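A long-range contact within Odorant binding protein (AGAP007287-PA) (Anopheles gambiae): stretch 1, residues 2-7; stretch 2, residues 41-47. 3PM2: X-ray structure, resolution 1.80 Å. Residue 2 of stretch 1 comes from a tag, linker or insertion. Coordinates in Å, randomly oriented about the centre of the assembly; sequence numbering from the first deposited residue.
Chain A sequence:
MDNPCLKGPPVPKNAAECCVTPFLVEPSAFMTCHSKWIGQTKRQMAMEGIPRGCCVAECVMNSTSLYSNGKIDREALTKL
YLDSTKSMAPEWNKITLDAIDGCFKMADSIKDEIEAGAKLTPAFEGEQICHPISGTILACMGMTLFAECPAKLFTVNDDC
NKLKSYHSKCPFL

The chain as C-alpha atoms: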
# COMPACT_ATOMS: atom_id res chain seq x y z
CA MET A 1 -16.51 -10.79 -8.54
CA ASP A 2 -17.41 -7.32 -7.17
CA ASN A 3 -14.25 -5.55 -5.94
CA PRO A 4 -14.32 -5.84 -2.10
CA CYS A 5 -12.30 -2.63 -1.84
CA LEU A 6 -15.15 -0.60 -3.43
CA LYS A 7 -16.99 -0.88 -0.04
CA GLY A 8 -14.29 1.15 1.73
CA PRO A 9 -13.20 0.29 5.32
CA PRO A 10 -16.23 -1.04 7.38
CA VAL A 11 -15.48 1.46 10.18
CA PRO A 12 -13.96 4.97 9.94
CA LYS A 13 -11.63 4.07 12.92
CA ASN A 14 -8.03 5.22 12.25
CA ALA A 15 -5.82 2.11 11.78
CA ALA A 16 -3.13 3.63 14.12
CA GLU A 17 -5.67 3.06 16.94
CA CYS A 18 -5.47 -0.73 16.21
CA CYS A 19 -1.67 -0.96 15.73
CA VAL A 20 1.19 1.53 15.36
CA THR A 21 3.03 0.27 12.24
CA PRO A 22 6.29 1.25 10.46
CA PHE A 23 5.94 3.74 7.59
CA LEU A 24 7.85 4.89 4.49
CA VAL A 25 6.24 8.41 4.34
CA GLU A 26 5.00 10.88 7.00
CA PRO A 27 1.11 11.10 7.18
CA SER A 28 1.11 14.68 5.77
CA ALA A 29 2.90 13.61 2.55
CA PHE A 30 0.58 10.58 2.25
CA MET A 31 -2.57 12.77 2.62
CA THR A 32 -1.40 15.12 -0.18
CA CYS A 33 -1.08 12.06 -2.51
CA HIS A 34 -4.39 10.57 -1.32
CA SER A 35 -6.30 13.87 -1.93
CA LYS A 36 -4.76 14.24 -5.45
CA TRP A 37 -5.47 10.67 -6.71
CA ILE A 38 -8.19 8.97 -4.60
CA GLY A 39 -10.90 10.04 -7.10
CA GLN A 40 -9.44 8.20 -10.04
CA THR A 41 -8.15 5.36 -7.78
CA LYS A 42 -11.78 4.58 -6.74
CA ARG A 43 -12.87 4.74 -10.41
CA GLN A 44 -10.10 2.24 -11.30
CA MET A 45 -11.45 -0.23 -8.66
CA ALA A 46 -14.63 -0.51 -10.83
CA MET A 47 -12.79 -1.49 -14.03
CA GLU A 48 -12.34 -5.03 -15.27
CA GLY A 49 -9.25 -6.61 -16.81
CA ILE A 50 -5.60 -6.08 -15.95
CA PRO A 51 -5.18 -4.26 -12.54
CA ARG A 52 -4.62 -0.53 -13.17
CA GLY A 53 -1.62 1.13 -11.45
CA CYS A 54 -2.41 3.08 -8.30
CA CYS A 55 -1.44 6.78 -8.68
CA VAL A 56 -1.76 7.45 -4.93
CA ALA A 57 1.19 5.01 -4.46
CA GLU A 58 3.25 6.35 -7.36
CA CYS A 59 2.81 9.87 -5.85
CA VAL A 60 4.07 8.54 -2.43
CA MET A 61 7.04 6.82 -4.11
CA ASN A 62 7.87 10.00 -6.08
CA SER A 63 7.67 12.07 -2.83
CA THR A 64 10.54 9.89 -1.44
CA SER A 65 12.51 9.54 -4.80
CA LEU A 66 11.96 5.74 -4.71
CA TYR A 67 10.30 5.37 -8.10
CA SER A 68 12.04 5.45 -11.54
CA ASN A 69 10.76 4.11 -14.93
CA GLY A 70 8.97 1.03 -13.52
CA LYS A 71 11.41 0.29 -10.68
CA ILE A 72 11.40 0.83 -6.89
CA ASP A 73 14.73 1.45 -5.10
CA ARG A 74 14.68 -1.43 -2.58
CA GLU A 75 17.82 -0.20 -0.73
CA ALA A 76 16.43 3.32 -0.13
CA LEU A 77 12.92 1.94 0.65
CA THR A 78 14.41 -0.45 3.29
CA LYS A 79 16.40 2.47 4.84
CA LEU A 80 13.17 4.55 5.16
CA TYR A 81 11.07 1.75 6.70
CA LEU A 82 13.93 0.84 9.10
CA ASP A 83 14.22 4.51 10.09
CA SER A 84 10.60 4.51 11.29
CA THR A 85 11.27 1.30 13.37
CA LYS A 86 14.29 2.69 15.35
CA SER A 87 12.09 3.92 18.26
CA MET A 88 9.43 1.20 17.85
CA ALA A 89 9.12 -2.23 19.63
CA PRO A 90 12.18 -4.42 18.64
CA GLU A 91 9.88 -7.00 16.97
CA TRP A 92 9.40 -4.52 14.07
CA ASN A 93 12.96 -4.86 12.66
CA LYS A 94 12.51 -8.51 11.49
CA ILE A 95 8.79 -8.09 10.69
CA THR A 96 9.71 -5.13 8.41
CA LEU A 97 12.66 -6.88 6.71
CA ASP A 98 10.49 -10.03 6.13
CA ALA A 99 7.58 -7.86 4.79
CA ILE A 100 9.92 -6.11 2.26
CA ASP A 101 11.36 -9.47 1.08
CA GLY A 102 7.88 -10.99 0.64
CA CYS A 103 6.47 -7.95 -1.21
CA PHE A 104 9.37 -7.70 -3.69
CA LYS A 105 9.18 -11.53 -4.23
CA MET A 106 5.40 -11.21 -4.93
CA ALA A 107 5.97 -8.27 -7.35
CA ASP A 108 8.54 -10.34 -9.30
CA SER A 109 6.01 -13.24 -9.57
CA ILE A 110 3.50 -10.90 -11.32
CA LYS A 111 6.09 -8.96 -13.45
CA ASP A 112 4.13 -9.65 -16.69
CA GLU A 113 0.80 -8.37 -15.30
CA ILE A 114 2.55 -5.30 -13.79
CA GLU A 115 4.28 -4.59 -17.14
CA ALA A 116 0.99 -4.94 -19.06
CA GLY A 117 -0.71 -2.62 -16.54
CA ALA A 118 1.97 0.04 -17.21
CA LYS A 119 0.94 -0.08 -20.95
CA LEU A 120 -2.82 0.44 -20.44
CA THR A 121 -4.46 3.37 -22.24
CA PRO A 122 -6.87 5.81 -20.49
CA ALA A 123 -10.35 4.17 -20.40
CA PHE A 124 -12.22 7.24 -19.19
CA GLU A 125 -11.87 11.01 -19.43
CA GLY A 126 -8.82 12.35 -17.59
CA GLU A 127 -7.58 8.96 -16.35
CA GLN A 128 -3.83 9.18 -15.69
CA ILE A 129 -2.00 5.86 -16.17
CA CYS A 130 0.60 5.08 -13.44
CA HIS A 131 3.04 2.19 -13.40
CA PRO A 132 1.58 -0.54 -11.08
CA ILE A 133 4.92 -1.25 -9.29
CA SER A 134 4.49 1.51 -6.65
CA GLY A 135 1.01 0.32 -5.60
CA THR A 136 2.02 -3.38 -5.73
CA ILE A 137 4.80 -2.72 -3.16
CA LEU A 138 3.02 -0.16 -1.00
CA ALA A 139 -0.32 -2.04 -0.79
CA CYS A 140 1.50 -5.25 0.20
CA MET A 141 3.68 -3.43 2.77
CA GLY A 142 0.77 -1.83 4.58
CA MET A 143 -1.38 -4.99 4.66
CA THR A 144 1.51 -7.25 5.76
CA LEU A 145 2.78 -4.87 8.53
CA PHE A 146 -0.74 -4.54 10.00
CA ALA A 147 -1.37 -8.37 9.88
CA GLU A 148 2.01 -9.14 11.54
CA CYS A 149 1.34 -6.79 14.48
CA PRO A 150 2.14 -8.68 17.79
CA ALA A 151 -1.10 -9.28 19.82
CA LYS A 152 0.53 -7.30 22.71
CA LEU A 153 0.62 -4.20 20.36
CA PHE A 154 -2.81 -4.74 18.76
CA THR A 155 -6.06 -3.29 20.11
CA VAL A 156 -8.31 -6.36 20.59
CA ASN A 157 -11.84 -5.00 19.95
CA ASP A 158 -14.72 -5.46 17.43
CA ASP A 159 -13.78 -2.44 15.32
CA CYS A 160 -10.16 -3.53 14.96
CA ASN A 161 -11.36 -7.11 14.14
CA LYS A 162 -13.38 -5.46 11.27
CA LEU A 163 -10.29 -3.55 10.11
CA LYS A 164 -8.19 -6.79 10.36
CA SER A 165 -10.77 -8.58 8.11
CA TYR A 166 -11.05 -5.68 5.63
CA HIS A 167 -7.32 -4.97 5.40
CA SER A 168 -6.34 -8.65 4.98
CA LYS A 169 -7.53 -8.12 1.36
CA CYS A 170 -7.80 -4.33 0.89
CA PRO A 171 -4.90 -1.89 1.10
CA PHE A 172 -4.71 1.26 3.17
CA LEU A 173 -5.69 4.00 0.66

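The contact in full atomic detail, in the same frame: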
# COMPACT_ATOMS: atom_id res chain seq x y z
N ASP A 2 -17.35 -8.75 -7.50
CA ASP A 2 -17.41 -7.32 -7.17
C ASP A 2 -16.15 -7.00 -6.37
O ASP A 2 -15.76 -7.79 -5.51
CB ASP A 2 -18.65 -7.03 -6.31
CG ASP A 2 -19.97 -7.10 -7.05
OD1 ASP A 2 -19.98 -7.53 -8.23
OD2 ASP A 2 -20.99 -6.69 -6.47
N ASN A 3 -15.48 -5.87 -6.67
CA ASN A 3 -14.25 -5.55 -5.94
C ASN A 3 -14.55 -5.28 -4.47
O ASN A 3 -15.33 -4.36 -4.17
CB ASN A 3 -13.51 -4.39 -6.60
CG ASN A 3 -12.10 -4.17 -6.13
OD1 ASN A 3 -11.75 -4.40 -4.97
ND2 ASN A 3 -11.24 -3.69 -7.03
N PRO A 4 -13.99 -6.07 -3.52
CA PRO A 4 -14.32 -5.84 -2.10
C PRO A 4 -13.88 -4.47 -1.62
O PRO A 4 -14.46 -3.93 -0.68
CB PRO A 4 -13.56 -6.96 -1.37
CG PRO A 4 -12.50 -7.39 -2.32
CD PRO A 4 -13.06 -7.21 -3.68
N CYS A 5 -12.87 -3.90 -2.27
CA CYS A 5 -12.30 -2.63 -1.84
C CYS A 5 -13.14 -1.42 -2.20
O CYS A 5 -12.95 -0.35 -1.62
CB CYS A 5 -10.84 -2.53 -2.29
SG CYS A 5 -9.87 -4.01 -1.88
N LEU A 6 -14.17 -1.63 -3.05
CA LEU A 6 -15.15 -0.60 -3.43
C LEU A 6 -15.98 -0.20 -2.20
O LEU A 6 -16.43 0.94 -2.12
CB LEU A 6 -16.08 -1.14 -4.55
CG LEU A 6 -15.55 -1.17 -5.99
CD1 LEU A 6 -16.49 -1.98 -6.89
CD2 LEU A 6 -15.45 0.23 -6.59
N LYS A 7 -16.16 -1.13 -1.22
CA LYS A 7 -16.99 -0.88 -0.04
C LYS A 7 -16.36 0.16 0.90
O LYS A 7 -17.08 0.79 1.67
CB LYS A 7 -17.27 -2.18 0.74
CG LYS A 7 -17.84 -3.31 -0.09
CD LYS A 7 -18.19 -4.50 0.80
CE LYS A 7 -17.91 -5.81 0.10
NZ LYS A 7 -17.22 -6.80 0.96
N THR A 41 -8.46 6.69 -8.33
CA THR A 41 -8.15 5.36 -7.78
C THR A 41 -9.45 4.55 -7.56
O THR A 41 -9.54 3.37 -7.94
CB THR A 41 -7.20 5.45 -6.59
OG1 THR A 41 -6.01 6.11 -7.05
CG2 THR A 41 -6.83 4.07 -6.02
N LYS A 42 -10.46 5.20 -6.99
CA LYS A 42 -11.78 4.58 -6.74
C LYS A 42 -12.43 4.20 -8.06
O LYS A 42 -12.98 3.11 -8.16
CB LYS A 42 -12.67 5.50 -5.90
CG LYS A 42 -12.18 5.56 -4.45
CD LYS A 42 -13.08 6.37 -3.57
CE LYS A 42 -12.92 5.95 -2.14
NZ LYS A 42 -13.68 6.85 -1.22
N ARG A 43 -12.32 5.07 -9.09
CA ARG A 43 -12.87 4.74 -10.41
C ARG A 43 -12.20 3.49 -10.96
O ARG A 43 -12.87 2.62 -11.53
CB ARG A 43 -12.68 5.91 -11.40
CG ARG A 43 -13.69 7.03 -11.19
CD ARG A 43 -13.85 7.89 -12.42
NE ARG A 43 -14.59 7.22 -13.50
CZ ARG A 43 -15.04 7.84 -14.58
NH1 ARG A 43 -14.84 9.15 -14.74
NH2 ARG A 43 -15.70 7.17 -15.51
N GLN A 44 -10.87 3.40 -10.81
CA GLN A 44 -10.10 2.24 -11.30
C GLN A 44 -10.45 0.93 -10.57
O GLN A 44 -10.25 -0.14 -11.15
CB GLN A 44 -8.60 2.50 -11.27
CG GLN A 44 -8.16 3.63 -12.23
CD GLN A 44 -6.70 3.93 -12.02
OE1 GLN A 44 -6.19 3.91 -10.88
NE2 GLN A 44 -5.98 4.17 -13.11
N MET A 45 -11.00 0.99 -9.35
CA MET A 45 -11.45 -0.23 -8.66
C MET A 45 -12.67 -0.86 -9.34
O MET A 45 -13.00 -2.00 -9.03
CB MET A 45 -11.89 0.08 -7.23
CG MET A 45 -10.79 0.29 -6.31
SD MET A 45 -11.58 0.75 -4.75
CE MET A 45 -10.39 1.89 -4.22
N ALA A 46 -13.40 -0.08 -10.16
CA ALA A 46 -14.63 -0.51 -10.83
C ALA A 46 -14.37 -0.78 -12.31
O ALA A 46 -15.27 -0.60 -13.15
CB ALA A 46 -15.71 0.57 -10.66
N MET A 47 -13.15 -1.20 -12.64
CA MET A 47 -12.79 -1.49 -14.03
C MET A 47 -12.26 -2.90 -14.13
O MET A 47 -11.45 -3.32 -13.30
CB MET A 47 -11.82 -0.47 -14.60
CG MET A 47 -12.45 0.92 -14.74
SD MET A 47 -11.21 2.19 -14.93
CE MET A 47 -10.81 1.93 -16.58

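Stretch 2 carries the last part of a helix that begins earlier in the chain. Asn3, Cys5 and Leu6, the last two in a short 3-10 segment near the N-terminus, meet Lys42, Met45 and Ala46 of stretch 2. The contact is small, burying 228 Å² over both sides.

Thr41 makes no contact with stretch 1. Its side chain is out of reach, and its OG1 is hydrogen-bonded elsewhere in the structure. Its carbonyl accepts a weak hydrogen bond from the backbone of Met45, with N of Met45 3.1 Å from O of Thr41.

Lys42 touches stretch 1 through its backbone. Its O lies 4.1 Å from CD2 of Leu6. The side chain stays farther off; its nearest approach is CB of Lys42 to CD2 of Leu6, 6.0 Å. O of Lys42 also accepts a weak hydrogen bond from N of Met45, at 3.1 Å.

Arg43 and Gln44 point their CA-to-CB bonds away from stretch 1 and make no contact with it. The carbonyl of Arg43 accepts a hydrogen bond from Ala46, with N of Ala46 3.1 Å from O of Arg43. Gln44 opens a type I beta turn that runs to Met47.

Met45 is the centre of the contact. Its CA-to-CB bond points toward stretch 1, and it loses 95 Å² to it, the largest share of any residue here. Three residues meet it. ND2 of Asn3 donates a hydrogen bond to O of Met45 at 3.2 Å; the N-H...O angle of 137° is well short of linear. The other end of the Asn3 amide is used within its own stretch: OD1 of Asn3 accepts a hydrogen bond from N of Cys5 at 3.0 Å. One side chain thus bonds to the backbone of the 3-10 segment and to that of stretch 2. CB of Met45 packs on CD2 of Leu6 at 3.6 Å. Farther out, SD of Met45 lies 3.6 Å from O of Cys5 and 4.2 Å from CB of Cys5. The extended chi2 of Met45, near 180°, carries the sulfur out to this position.

Ala46 adds a smaller apolar contact. Its CB is 4.1 Å from CD2 of Leu6. The same Leu6 methyl therefore approaches Lys42, Met45 and Ala46. The CA-to-CB bond of Leu6 runs sideways, but the end of its side chain comes nearer to stretch 2.

Met47 closes the turn. Its N is 3.4 Å from O of Gln44, a weak hydrogen bond. Its CA-to-CB bond points away, and it makes no contact with stretch 1.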